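Local coordinates for protein transmembrane oligosaccharyl transferase (Archaeoglobus fulgidus, PDB 3WAJ) that belongs to the STT3 family of oligosaccharyl transferases, membrane proteins of the GT-C class with a helical transmembrane region and a C-terminal globular part, at residues 118-130 and 137-151. Sequence-based numbering, arbitrary orientation.
Sequences VLAILPVYLLTRE and AVIAAFLIAIVPGQF
A137 meets Y125 where the two helices come close, their CA atoms 4.6 Å apart. The tyrosine ring lies alongside the alanine: CD1 is 3.3 Å from A137 CB, while A137 O sits at the ring edge, near its plane. CG anti to the backbone N (chi1 172°) carries the ring to this position, and R129 CB, from the same helix, lies over one face toward the rim. Most of the remaining side-chain contacts are apolar, and no hydrogen bond crosses the interface. I121 CG1 packs on A141 CB, and its CD1 lies 3.2 Å from A141 O and also reaches I144 CG2 and A145 CB. V124 divides its methyls, CG1 going to A140 CB and CG2 to I144 CG1. Together these contacts join two consecutive helices of the STT3 N-terminal region as an antiparallel helical hairpin; the axes of 121-130 and 137-144 approach to 8.1 Å, with 146° between their N-to-C directions, and the small A137, A140 and A141 line the interface. T128 OG1 lies 3.1 Å from A137 CA; it is also near A137 N, but the angle there is too poor for a hydrogen bond, while CG2 packs against A140 CB. Beyond the hairpin, P123 touches helix 163-181. The side chain of F151, whose ring edge meets A120 CB, lies about 13 Å from the zinc ion.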
loop_
_atom_site.group_PDB
_atom_site.type_symbol
_atom_site.label_atom_id
_atom_site.label_comp_id
_atom_site.label_asym_id
_atom_site.label_seq_id
_atom_site.Cartn_x
_atom_site.Cartn_y
_atom_site.Cartn_z
ATOM N N VAL A 118 13.901 13.172 9.883
ATOM C CA VAL A 118 14.978 13.778 10.657
ATOM C C VAL A 118 14.462 15.045 11.336
ATOM O O VAL A 118 14.669 15.247 12.530
ATOM C CB VAL A 118 16.214 14.086 9.776
ATOM C CG1 VAL A 118 17.095 15.146 10.425
ATOM C CG2 VAL A 118 17.010 12.816 9.504
ATOM N N LEU A 119 13.771 15.880 10.561
ATOM C CA LEU A 119 13.198 17.129 11.050
ATOM C C LEU A 119 12.169 16.915 12.162
ATOM O O LEU A 119 11.759 17.877 12.807
ATOM C CB LEU A 119 12.550 17.926 9.904
ATOM C CG LEU A 119 13.381 18.574 8.791
ATOM C CD1 LEU A 119 12.486 19.410 7.878
ATOM C CD2 LEU A 119 14.492 19.434 9.352
ATOM N N ALA A 120 11.750 15.666 12.387
ATOM C CA ALA A 120 10.735 15.366 13.411
ATOM C C ALA A 120 11.245 15.700 14.806
ATOM O O ALA A 120 10.463 15.781 15.762
ATOM C CB ALA A 120 10.288 13.913 13.335
ATOM N N ILE A 121 12.565 15.872 14.911
ATOM C CA ILE A 121 13.198 16.363 16.129
ATOM C C ILE A 121 12.507 17.649 16.603
ATOM O O ILE A 121 12.105 17.753 17.765
ATOM C CB ILE A 121 14.715 16.596 15.912
ATOM C CG1 ILE A 121 15.521 15.373 16.362
ATOM C CG2 ILE A 121 15.212 17.813 16.674
ATOM C CD1 ILE A 121 15.060 14.073 15.770
ATOM N N LEU A 122 12.335 18.606 15.690
ATOM C CA LEU A 122 11.764 19.914 16.038
ATOM C C LEU A 122 10.365 19.868 16.717
ATOM O O LEU A 122 10.217 20.348 17.846
ATOM C CB LEU A 122 11.814 20.885 14.843
ATOM C CG LEU A 122 13.146 20.921 14.085
ATOM C CD1 LEU A 122 13.167 22.026 13.026
ATOM C CD2 LEU A 122 14.314 21.076 15.045
ATOM N N PRO A 123 9.352 19.266 16.058
ATOM C CA PRO A 123 8.038 19.246 16.721
ATOM C C PRO A 123 8.039 18.443 18.018
ATOM O O PRO A 123 7.287 18.799 18.930
ATOM C CB PRO A 123 7.125 18.549 15.703
ATOM C CG PRO A 123 7.899 18.495 14.432
ATOM C CD PRO A 123 9.339 18.518 14.789
ATOM N N VAL A 124 8.839 17.375 18.096
ATOM C CA VAL A 124 8.861 16.562 19.312
ATOM C C VAL A 124 9.471 17.346 20.470
ATOM O O VAL A 124 8.811 17.542 21.489
ATOM C CB VAL A 124 9.576 15.219 19.130
ATOM C CG1 VAL A 124 9.717 14.520 20.473
ATOM C CG2 VAL A 124 8.796 14.340 18.172
ATOM N N TYR A 125 10.712 17.800 20.297
ATOM C CA TYR A 125 11.342 18.689 21.261
ATOM C C TYR A 125 10.350 19.755 21.691
ATOM O O TYR A 125 10.063 19.882 22.878
ATOM C CB TYR A 125 12.600 19.364 20.689
ATOM C CG TYR A 125 13.147 20.423 21.621
ATOM C CD1 TYR A 125 14.060 20.094 22.617
ATOM C CD2 TYR A 125 12.731 21.749 21.528
ATOM C CE1 TYR A 125 14.549 21.058 23.499
ATOM C CE2 TYR A 125 13.212 22.719 22.399
ATOM C CZ TYR A 125 14.122 22.367 23.381
ATOM O OH TYR A 125 14.603 23.327 24.244
ATOM N N LEU A 126 9.823 20.502 20.720
ATOM C CA LEU A 126 8.850 21.561 20.990
ATOM C C LEU A 126 7.704 21.064 21.850
ATOM O O LEU A 126 7.373 21.696 22.853
ATOM C CB LEU A 126 8.294 22.163 19.697
ATOM C CG LEU A 126 7.298 23.299 19.945
ATOM C CD1 LEU A 126 7.958 24.381 20.786
ATOM C CD2 LEU A 126 6.758 23.891 18.650
ATOM N N LEU A 127 7.108 19.932 21.475
ATOM C CA LEU A 127 5.981 19.380 22.241
ATOM C C LEU A 127 6.339 18.933 23.664
ATOM O O LEU A 127 5.640 19.291 24.611
ATOM C CB LEU A 127 5.297 18.231 21.498
ATOM C CG LEU A 127 4.236 17.482 22.310
ATOM C CD1 LEU A 127 3.027 18.364 22.609
ATOM C CD2 LEU A 127 3.809 16.219 21.595
ATOM N N THR A 128 7.405 18.148 23.823
ATOM C CA THR A 128 7.747 17.662 25.159
ATOM C C THR A 128 8.480 18.710 25.998
ATOM O O THR A 128 8.681 18.517 27.197
ATOM C CB THR A 128 8.543 16.323 25.173
ATOM O OG1 THR A 128 9.844 16.556 25.706
ATOM C CG2 THR A 128 8.675 15.731 23.806
ATOM N N ARG A 129 8.879 19.809 25.364
ATOM C CA ARG A 129 9.369 20.975 26.097
ATOM C C ARG A 129 8.175 21.743 26.663
ATOM O O ARG A 129 8.182 22.163 27.817
ATOM C CB ARG A 129 10.183 21.888 25.174
ATOM C CG ARG A 129 11.062 22.920 25.875
ATOM C CD ARG A 129 10.313 24.210 26.213
ATOM N NE ARG A 129 10.070 25.040 25.033
ATOM C CZ ARG A 129 10.503 26.291 24.891
ATOM N NH1 ARG A 129 11.199 26.873 25.862
ATOM N NH2 ARG A 129 10.234 26.965 23.776
ATOM N N GLU A 130 7.149 21.916 25.835
ATOM C CA GLU A 130 6.004 22.761 26.165
ATOM C C GLU A 130 5.090 22.142 27.209
ATOM O O GLU A 130 4.271 22.834 27.827
ATOM C CB GLU A 130 5.205 23.070 24.895
ATOM C CG GLU A 130 5.158 24.543 24.555
ATOM C CD GLU A 130 6.406 25.275 24.998
ATOM O OE1 GLU A 130 7.507 24.956 24.505
ATOM O OE2 GLU A 130 6.285 26.177 25.849
ATOM N N ALA A 137 12.884 17.233 26.860
ATOM C CA ALA A 137 12.726 17.547 25.445
ATOM C C ALA A 137 13.934 17.180 24.595
ATOM O O ALA A 137 13.850 17.134 23.366
ATOM C CB ALA A 137 12.385 19.004 25.283
ATOM N N VAL A 138 15.057 16.923 25.257
ATOM C CA VAL A 138 16.291 16.552 24.573
ATOM C C VAL A 138 16.389 15.033 24.439
ATOM O O VAL A 138 16.716 14.512 23.366
ATOM C CB VAL A 138 17.519 17.144 25.298
ATOM C CG1 VAL A 138 18.723 16.231 25.176
ATOM C CG2 VAL A 138 17.830 18.526 24.752
ATOM N N ILE A 139 16.083 14.333 25.528
ATOM C CA ILE A 139 15.978 12.884 25.490
ATOM C C ILE A 139 14.900 12.506 24.473
ATOM O O ILE A 139 14.993 11.483 23.788
ATOM C CB ILE A 139 15.595 12.331 26.865
ATOM C CG1 ILE A 139 16.367 13.063 27.961
ATOM C CG2 ILE A 139 15.850 10.838 26.922
ATOM C CD1 ILE A 139 15.927 12.721 29.370
ATOM N N ALA A 140 13.889 13.366 24.380
ATOM C CA ALA A 140 12.773 13.190 23.462
ATOM C C ALA A 140 13.233 13.176 22.017
ATOM O O ALA A 140 12.968 12.223 21.280
ATOM C CB ALA A 140 11.767 14.290 23.670
ATOM N N ALA A 141 13.911 14.247 21.618
ATOM C CA ALA A 141 14.382 14.386 20.249
ATOM C C ALA A 141 15.335 13.256 19.877
ATOM O O ALA A 141 15.458 12.904 18.704
ATOM C CB ALA A 141 15.047 15.725 20.060
ATOM N N PHE A 142 16.005 12.692 20.878
ATOM C CA PHE A 142 16.928 11.584 20.645
ATOM C C PHE A 142 16.170 10.276 20.438
ATOM O O PHE A 142 16.570 9.435 19.638
ATOM C CB PHE A 142 17.924 11.448 21.806
ATOM C CG PHE A 142 18.898 10.305 21.647
ATOM C CD1 PHE A 142 20.166 10.522 21.130
ATOM C CD2 PHE A 142 18.547 9.017 22.028
ATOM C CE1 PHE A 142 21.062 9.471 20.983
ATOM C CE2 PHE A 142 19.428 7.969 21.875
ATOM C CZ PHE A 142 20.691 8.194 21.358
ATOM N N LEU A 143 15.085 10.101 21.178
ATOM C CA LEU A 143 14.315 8.865 21.111
ATOM C C LEU A 143 13.530 8.727 19.811
ATOM O O LEU A 143 13.432 7.630 19.255
ATOM C CB LEU A 143 13.393 8.741 22.324
ATOM C CG LEU A 143 14.140 8.447 23.625
ATOM C CD1 LEU A 143 13.163 8.269 24.761
ATOM C CD2 LEU A 143 14.997 7.203 23.456
ATOM N N ILE A 144 12.984 9.835 19.318
ATOM C CA ILE A 144 12.222 9.801 18.069
ATOM C C ILE A 144 13.166 9.564 16.893
ATOM O O ILE A 144 12.771 9.010 15.867
ATOM C CB ILE A 144 11.380 11.093 17.864
ATOM C CG1 ILE A 144 10.283 10.877 16.808
ATOM C CG2 ILE A 144 12.272 12.302 17.544
ATOM C CD1 ILE A 144 9.235 9.840 17.205
ATOM N N ALA A 145 14.426 9.959 17.063
ATOM C CA ALA A 145 15.432 9.769 16.027
ATOM C C ALA A 145 15.809 8.296 15.842
ATOM O O ALA A 145 16.401 7.928 14.831
ATOM C CB ALA A 145 16.670 10.613 16.317
ATOM N N ILE A 146 15.461 7.454 16.810
ATOM C CA ILE A 146 15.837 6.039 16.753
ATOM C C ILE A 146 14.691 5.035 16.915
ATOM O O ILE A 146 14.916 3.838 16.836
ATOM C CB ILE A 146 16.934 5.692 17.796
ATOM C CG1 ILE A 146 16.555 6.230 19.178
ATOM C CG2 ILE A 146 18.262 6.272 17.386
ATOM C CD1 ILE A 146 16.714 5.231 20.289
ATOM N N VAL A 147 13.472 5.499 17.166
ATOM C CA VAL A 147 12.359 4.555 17.320
ATOM C C VAL A 147 12.277 3.748 16.009
ATOM O O VAL A 147 12.555 4.281 14.929
ATOM C CB VAL A 147 11.094 5.242 17.899
ATOM C CG1 VAL A 147 10.753 6.508 17.115
ATOM C CG2 VAL A 147 9.917 4.280 17.930
ATOM N N PRO A 148 11.730 2.578 15.978
ATOM C CA PRO A 148 11.785 1.676 14.815
ATOM C C PRO A 148 10.314 1.524 14.434
ATOM O O PRO A 148 9.502 2.409 14.726
ATOM C CB PRO A 148 12.340 0.310 15.223
ATOM C CG PRO A 148 11.954 0.211 16.692
ATOM C CD PRO A 148 12.140 1.628 17.230
ATOM N N GLY A 149 9.981 0.407 13.789
ATOM C CA GLY A 149 8.608 0.124 13.402
ATOM C C GLY A 149 8.145 0.872 12.158
ATOM O O GLY A 149 8.961 1.340 11.345
ATOM N N GLN A 150 6.826 0.981 12.017
ATOM C CA GLN A 150 6.222 1.664 10.885
ATOM C C GLN A 150 6.736 3.079 10.723
ATOM O O GLN A 150 6.970 3.533 9.604
ATOM C CB GLN A 150 4.719 1.728 11.060
ATOM C CG GLN A 150 3.943 0.730 10.265
ATOM C CD GLN A 150 2.478 0.824 10.595
ATOM O OE1 GLN A 150 1.959 1.912 10.856
ATOM N NE2 GLN A 150 1.807 -0.317 10.629
ATOM N N PHE A 151 6.889 3.778 11.841
ATOM C CA PHE A 151 7.269 5.180 11.809
ATOM C C PHE A 151 8.595 5.359 11.106
ATOM O O PHE A 151 8.767 6.306 10.355
ATOM C CB PHE A 151 7.341 5.752 13.215
ATOM C CG PHE A 151 7.921 7.132 13.277
ATOM C CD1 PHE A 151 7.118 8.251 13.089
ATOM C CD2 PHE A 151 9.271 7.322 13.563
ATOM C CE1 PHE A 151 7.657 9.550 13.152
ATOM C CE2 PHE A 151 9.821 8.615 13.641
ATOM C CZ PHE A 151 9.011 9.729 13.434
#